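Local coordinates for invasion-associated protein (Mycobacterium tuberculosis, PDB 4LJ1) that probably binds peptidoglycan in the mycobacterial cell wall without cleaving it, through a non-catalytic NlpC/p60 domain, at residues L16-V21 with S49-Y54; S97-L100 with Q106-E109. All coordinates share one frame; numbering follows the deposited sequence.

How the contacts relate
Contact 1 and contact 2 lie side by side in the NlpC/p60 domain, their centres about 10 Å apart; contact 2 is buried, contact 1 only partly. Helix 48-57 makes most of the connection: one side of it meets the loop 16-21 in contact 1, while Ile52 and Leu51 turn to the hairpin of contact 2. Ile52 CG1 comes 3.7 Å from Val98 CG1, and Ile52 CD1 lies 3.8 Å from Leu100 CB. Leu51 CD2 meets Leu108 CD2 at 4.0 Å, so Leu51 serves both contacts. Leu16 N also lies 3.9 Å from Leu108 CD2. Helix packed on an antiparallel sheet is the papain-like core of the family, here put to a non-catalytic use.

Contact 1: L16-V21 with S49-Y54; sequences LSQRGV and SGLIQY
Gln18 lays its bent side chain against CE2 and CD2 of Tyr54, with Gln18 CG 3.8 Å from Tyr54 CE2 and nearly as close to CD2. The two side chains cross at about a right angle. The amide plane stands 60° from the ring plane, which excludes a parallel stack; the touch is mostly van der Waals. On the helix side, Tyr54 holds CG anti to its backbone N (chi1 177°), which carries the ring out to meet the loop. Nearer the backbone, Gln18 CB rests against the methyl CD1 of Leu51 at 4.1 Å.

The bend in Gln18 (chi2 -59°) turns its amide back toward Ser17: Gln18 NE2 donates to Ser17 OG over 2.9 Å, with the oxygen close to the amide plane. That bond helps to fix the rotation of the amide. Ser17 OG itself sits near the plane of the Tyr54 ring, at its edge, and also bonds to Arg14 O. A water joins the two segments at their polar ends, donating to Ser17 OG at 2.8 Å and lying 2.7 Å from Tyr54 OH. No direct hydrogen bond crosses the contact, so this water supplies the polar link.

Two successive beta turns, type I from Leu16 to Arg19 and type II from Gln18 to Val21, carry the chain off the end of helix 5-16 and present Gln18 to helix 48-57. Arg14 of helix 5-16 adds a cation-pi contact to Tyr54. Beyond Leu51 lie Leu108 and Val110 of strand 106-110 and Val114 of strand 114-118, which place this helix-to-loop contact over the central sheet.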
ATOM      1  N   LEU A  16       6.584   1.001  -7.946  1.00  9.07           N
ATOM      2  CA  LEU A  16       7.734   1.856  -8.217  1.00  9.44           C
ATOM      3  C   LEU A  16       7.615   2.636  -9.532  1.00  9.64           C
ATOM      4  O   LEU A  16       8.120   3.741  -9.638  1.00 11.00           O
ATOM      5  CB  LEU A  16       9.034   1.046  -8.207  1.00 10.96           C
ATOM      6  CG  LEU A  16       9.501   0.521  -6.844  1.00 11.92           C
ATOM      7  CD1 LEU A  16      10.713  -0.385  -7.043  1.00 14.10           C
ATOM      8  CD2 LEU A  16       9.831   1.668  -5.893  1.00 12.95           C
ATOM      9  N   SER A  17       6.928   2.077 -10.526  1.00  9.73           N
ATOM     10  CA  SER A  17       6.725   2.782 -11.784  1.00  9.96           C
ATOM     11  C   SER A  17       5.919   4.067 -11.641  1.00  9.11           C
ATOM     12  O   SER A  17       5.903   4.885 -12.549  1.00 10.99           O
ATOM     13  CB  SER A  17       6.032   1.872 -12.803  1.00 10.44           C
ATOM     14  OG  SER A  17       4.645   1.679 -12.535  1.00 10.57           O
ATOM     15  N   GLN A  18       5.224   4.240 -10.525  1.00  8.95           N
ATOM     16  CA  GLN A  18       4.375   5.406 -10.276  1.00  8.75           C
ATOM     17  C   GLN A  18       5.052   6.472  -9.412  1.00  8.57           C
ATOM     18  O   GLN A  18       4.412   7.441  -9.054  1.00  8.74           O
ATOM     19  CB  GLN A  18       3.048   4.970  -9.638  1.00  8.72           C
ATOM     20  CG  GLN A  18       2.316   3.921 -10.455  1.00  8.93           C
ATOM     21  CD  GLN A  18       2.016   4.426 -11.859  1.00  9.35           C
ATOM     22  OE1 GLN A  18       1.367   5.457 -12.030  1.00 10.08           O
ATOM     23  NE2 GLN A  18       2.573   3.750 -12.869  1.00 11.42           N
ATOM     24  N   ARG A  19       6.339   6.315  -9.107  1.00  8.75           N
ATOM     25  CA  ARG A  19       7.045   7.326  -8.340  1.00  8.78           C
ATOM     26  C   ARG A  19       6.914   8.692  -9.005  1.00  9.60           C
ATOM     27  O   ARG A  19       7.028   8.811 -10.229  1.00 10.48           O
ATOM     28  CB  ARG A  19       8.528   6.978  -8.206  1.00  9.96           C
ATOM     29  CG  ARG A  19       8.784   5.916  -7.142  1.00  9.83           C
ATOM     30  CD  ARG A  19      10.217   5.462  -7.118  1.00 12.24           C
ATOM     31  NE  ARG A  19      10.525   4.590  -8.245  1.00 12.05           N
ATOM     32  CZ  ARG A  19      11.713   4.039  -8.431  1.00 15.01           C
ATOM     33  NH1 ARG A  19      11.931   3.235  -9.464  1.00 18.40           N
ATOM     34  NH2 ARG A  19      12.708   4.270  -7.582  1.00 19.08           N
ATOM     35  N   GLY A  20       6.634   9.703  -8.198  1.00  8.53           N
ATOM     36  CA  GLY A  20       6.475  11.071  -8.653  1.00  9.13           C
ATOM     37  C   GLY A  20       5.059  11.441  -9.053  1.00  8.05           C
ATOM     38  O   GLY A  20       4.802  12.610  -9.273  1.00  9.35           O
ATOM     39  N   VAL A  21       4.149  10.476  -9.184  1.00  7.91           N
ATOM     40  CA  VAL A  21       2.759  10.811  -9.470  1.00  7.87           C
ATOM     41  C   VAL A  21       2.179  11.562  -8.281  1.00  7.89           C
ATOM     42  O   VAL A  21       2.389  11.151  -7.143  1.00  7.82           O
ATOM     43  CB  VAL A  21       1.948   9.535  -9.800  1.00  7.54           C
ATOM     44  CG1 VAL A  21       0.461   9.836  -9.850  1.00  8.60           C
ATOM     45  CG2 VAL A  21       2.414   8.899 -11.114  1.00  8.64           C
ATOM     46  N   SER A  49      -4.584   4.250  -0.855  1.00  7.06           N
ATOM     47  CA  SER A  49      -5.378   3.079  -1.218  0.50  7.19           C
ATOM     48  C   SER A  49      -5.325   2.785  -2.710  1.00  7.27           C
ATOM     49  O   SER A  49      -5.217   1.637  -3.154  1.00  7.83           O
ATOM     50  CB  SER A  49      -6.829   3.280  -0.757  0.50  6.86           C
ATOM     51  OG  SER A  49      -6.835   3.058   0.648  0.50  7.28           O
ATOM     52  N   GLY A  50      -5.440   3.837  -3.503  1.00  6.93           N
ATOM     53  CA  GLY A  50      -5.425   3.702  -4.939  1.00  6.75           C
ATOM     54  C   GLY A  50      -4.103   3.128  -5.419  1.00  6.08           C
ATOM     55  O   GLY A  50      -4.072   2.283  -6.318  1.00  6.44           O
ATOM     56  N   LEU A  51      -2.994   3.595  -4.843  1.00  5.84           N
ATOM     57  CA  LEU A  51      -1.681   3.102  -5.244  1.00  6.04           C
ATOM     58  C   LEU A  51      -1.557   1.613  -4.924  1.00  5.84           C
ATOM     59  O   LEU A  51      -1.050   0.835  -5.747  1.00  6.50           O
ATOM     60  CB  LEU A  51      -0.582   3.887  -4.536  1.00  6.32           C
ATOM     61  CG  LEU A  51       0.841   3.392  -4.803  1.00  6.81           C
ATOM     62  CD1 LEU A  51       1.250   3.587  -6.278  1.00  8.48           C
ATOM     63  CD2 LEU A  51       1.827   4.116  -3.885  1.00  8.80           C
ATOM     64  N   ILE A  52      -1.962   1.221  -3.726  1.00  6.24           N
ATOM     65  CA  ILE A  52      -1.875  -0.190  -3.322  1.00  7.07           C
ATOM     66  C   ILE A  52      -2.750  -1.065  -4.205  1.00  7.25           C
ATOM     67  O   ILE A  52      -2.339  -2.151  -4.616  1.00  7.28           O
ATOM     68  CB  ILE A  52      -2.242  -0.356  -1.817  1.00  9.01           C
ATOM     69  CG1 ILE A  52      -1.237   0.290  -0.906  1.00 12.30           C
ATOM     70  CG2 ILE A  52      -2.457  -1.799  -1.448  1.00  9.97           C
ATOM     71  CD1 ILE A  52       0.172  -0.040  -1.206  1.00 13.43           C
ATOM     72  N   GLN A  53      -3.951  -0.598  -4.521  1.00  7.33           N
ATOM     73  CA  GLN A  53      -4.813  -1.360  -5.457  1.00  8.08           C
ATOM     74  C   GLN A  53      -4.144  -1.535  -6.813  1.00  7.71           C
ATOM     75  O   GLN A  53      -4.157  -2.623  -7.373  1.00  8.60           O
ATOM     76  CB  GLN A  53      -6.163  -0.683  -5.659  1.00  9.01           C
ATOM     77  CG  GLN A  53      -7.128  -0.767  -4.495  1.00  9.30           C
ATOM     78  CD  GLN A  53      -8.489  -0.198  -4.852  1.00 11.08           C
ATOM     79  OE1 GLN A  53      -8.592   0.716  -5.671  1.00 12.78           O
ATOM     80  NE2 GLN A  53      -9.556  -0.755  -4.272  1.00 12.68           N
ATOM     81  N   TYR A  54      -3.558  -0.461  -7.324  1.00  7.41           N
ATOM     82  CA  TYR A  54      -2.879  -0.546  -8.612  1.00  7.35           C
ATOM     83  C   TYR A  54      -1.755  -1.578  -8.562  1.00  7.37           C
ATOM     84  O   TYR A  54      -1.617  -2.440  -9.436  1.00  8.76           O
ATOM     85  CB  TYR A  54      -2.313   0.830  -9.010  1.00  8.42           C
ATOM     86  CG  TYR A  54      -1.540   0.781 -10.312  1.00  8.02           C
ATOM     87  CD1 TYR A  54      -2.197   0.557 -11.514  1.00  8.44           C
ATOM     88  CD2 TYR A  54      -0.136   0.859 -10.329  1.00  9.23           C
ATOM     89  CE1 TYR A  54      -1.491   0.454 -12.701  1.00  9.94           C
ATOM     90  CE2 TYR A  54       0.583   0.739 -11.516  1.00 11.33           C
ATOM     91  CZ  TYR A  54      -0.109   0.550 -12.699  1.00 10.56           C
ATOM     92  OH  TYR A  54       0.578   0.425 -13.893  1.00 14.91           O
TER
HETATM   93  O   HOH W   1       3.171  -0.175 -14.089  1.00 23.56           O

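Contact 2: S97-L100 with Q106-E109; sequences SVAL and QMLE
With chi1 at 63°, Met107 holds CG between its backbone N and carbonyl carbon, and from there the extended chain brings Met107 SD to 3.9 Å from Ala99 CB. Leu100 and Leu108 adopt matching torsions instead, each with CG anti to the backbone N, and they stand together on the other face of the sheet, with Leu100 CB 4.2 Å from Leu108 CB. These two leucines form an antiparallel hydrogen-bonded pair. Leu100 N donates to Leu108 O over 2.9 Å, and Leu108 N returns the bond to Leu100 O over 2.8 Å. Leu100 O also receives a CA-H...O contact from Met107 CA at 3.2 Å. Ala99 CB, on the Met107 face, sits 3.4 Å from Leu108 O and meets Glu109 CB.

The N-to-C directions of the two short segments make 124°, well short of the 180° of straight antiparallel strands. The chemistry divides by face: Leu100 and Leu108 join the apolar core toward helix 48-57 and strand 114-118, while the reverse face mixes the apolar Ala99-Met107 contact with the Glu109 carboxylate, its charge probably balanced by a salt bridge to Arg120, with Ser117 and Gln115 bonded to its OE2.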
ATOM      1  N   SER A  97      -3.986   5.080   7.034  1.00  8.64           N
ATOM      2  CA  SER A  97      -3.316   4.956   5.741  0.50  8.11           C
ATOM      3  C   SER A  97      -2.686   3.584   5.584  1.00  7.23           C
ATOM      4  O   SER A  97      -2.662   2.775   6.516  1.00  6.67           O
ATOM      5  CB  SER A  97      -2.236   6.036   5.589  0.50  8.13           C
ATOM      6  OG  SER A  97      -1.924   6.198   4.213  0.50  9.30           O
ATOM      7  N   VAL A  98      -2.146   3.349   4.388  1.00  7.89           N
ATOM      8  CA  VAL A  98      -1.464   2.114   4.006  1.00  6.77           C
ATOM      9  C   VAL A  98      -0.271   2.442   3.137  1.00  6.44           C
ATOM     10  O   VAL A  98      -0.316   3.433   2.384  1.00  8.02           O
ATOM     11  CB  VAL A  98      -2.458   1.134   3.314  1.00  7.10           C
ATOM     12  CG1 VAL A  98      -3.056   1.734   2.027  1.00  7.95           C
ATOM     13  CG2 VAL A  98      -1.822  -0.225   3.052  1.00  7.81           C
ATOM     14  N   ALA A  99       0.769   1.617   3.213  1.00  6.50           N
ATOM     15  CA  ALA A  99       1.975   1.749   2.415  1.00  6.46           C
ATOM     16  C   ALA A  99       2.471   0.357   2.062  1.00  6.71           C
ATOM     17  O   ALA A  99       2.085  -0.612   2.698  1.00  7.50           O
ATOM     18  CB  ALA A  99       3.044   2.538   3.168  1.00  7.76           C
ATOM     19  N   LEU A 100       3.320   0.267   1.046  1.00  6.89           N
ATOM     20  CA  LEU A 100       3.838  -1.013   0.572  1.00  6.57           C
ATOM     21  C   LEU A 100       5.272  -1.198   1.085  1.00  6.56           C
ATOM     22  O   LEU A 100       6.163  -0.398   0.779  1.00  7.47           O
ATOM     23  CB  LEU A 100       3.832  -1.026  -0.954  1.00  7.05           C
ATOM     24  CG  LEU A 100       4.302  -2.305  -1.665  1.00  8.53           C
ATOM     25  CD1 LEU A 100       3.402  -3.496  -1.338  1.00 10.68           C
ATOM     26  CD2 LEU A 100       4.393  -2.089  -3.158  1.00 10.80           C
ATOM     27  N   GLN A 106      12.437   0.198   4.018  1.00  9.33           N
ATOM     28  CA  GLN A 106      11.898   1.170   3.080  1.00  8.96           C
ATOM     29  C   GLN A 106      10.455   0.822   2.741  1.00  8.28           C
ATOM     30  O   GLN A 106      10.076  -0.347   2.679  1.00  8.51           O
ATOM     31  CB  GLN A 106      12.722   1.178   1.787  1.00 10.18           C
ATOM     32  CG  GLN A 106      14.210   1.421   1.971  1.00 12.51           C
ATOM     33  CD  GLN A 106      14.509   2.824   2.445  1.00 14.18           C
ATOM     34  OE1 GLN A 106      13.696   3.731   2.308  1.00 18.10           O
ATOM     35  NE2 GLN A 106      15.691   3.011   3.013  1.00 21.03           N
ATOM     36  N   MET A 107       9.658   1.865   2.475  1.00  7.98           N
ATOM     37  CA  MET A 107       8.291   1.683   2.039  1.00  7.51           C
ATOM     38  C   MET A 107       7.971   2.593   0.875  1.00  7.38           C
ATOM     39  O   MET A 107       8.558   3.648   0.722  1.00  8.12           O
ATOM     40  CB  MET A 107       7.315   1.942   3.184  1.00  7.57           C
ATOM     41  CG  MET A 107       7.289   3.342   3.760  1.00  8.42           C
ATOM     42  SD  MET A 107       6.208   3.430   5.212  1.00  9.10           S
ATOM     43  CE  MET A 107       6.347   5.194   5.570  1.00  9.49           C
ATOM     44  N   LEU A 108       6.989   2.195   0.074  1.00  7.16           N
ATOM     45  CA  LEU A 108       6.419   3.018  -0.984  1.00  7.13           C
ATOM     46  C   LEU A 108       5.103   3.588  -0.436  1.00  6.49           C
ATOM     47  O   LEU A 108       4.214   2.835  -0.056  1.00  7.38           O
ATOM     48  CB  LEU A 108       6.158   2.168  -2.233  1.00  7.39           C
ATOM     49  CG  LEU A 108       5.664   2.942  -3.446  1.00  8.02           C
ATOM     50  CD1 LEU A 108       6.740   3.844  -4.015  1.00  9.74           C
ATOM     51  CD2 LEU A 108       5.122   1.988  -4.512  1.00 10.15           C
ATOM     52  N   GLU A 109       5.026   4.914  -0.397  1.00  7.60           N
ATOM     53  CA  GLU A 109       3.897   5.618   0.155  1.00  8.36           C
ATOM     54  C   GLU A 109       3.442   6.727  -0.773  1.00  7.85           C
ATOM     55  O   GLU A 109       4.102   7.045  -1.757  1.00  8.11           O
ATOM     56  CB  GLU A 109       4.257   6.221   1.520  1.00 10.49           C
ATOM     57  CG  GLU A 109       5.318   7.294   1.422  1.00 11.30           C
ATOM     58  CD  GLU A 109       5.463   8.082   2.687  1.00 14.77           C
ATOM     59  OE1 GLU A 109       4.599   7.966   3.582  1.00 18.41           O
ATOM     60  OE2 GLU A 109       6.382   8.893   2.742  1.00 18.47           O
TER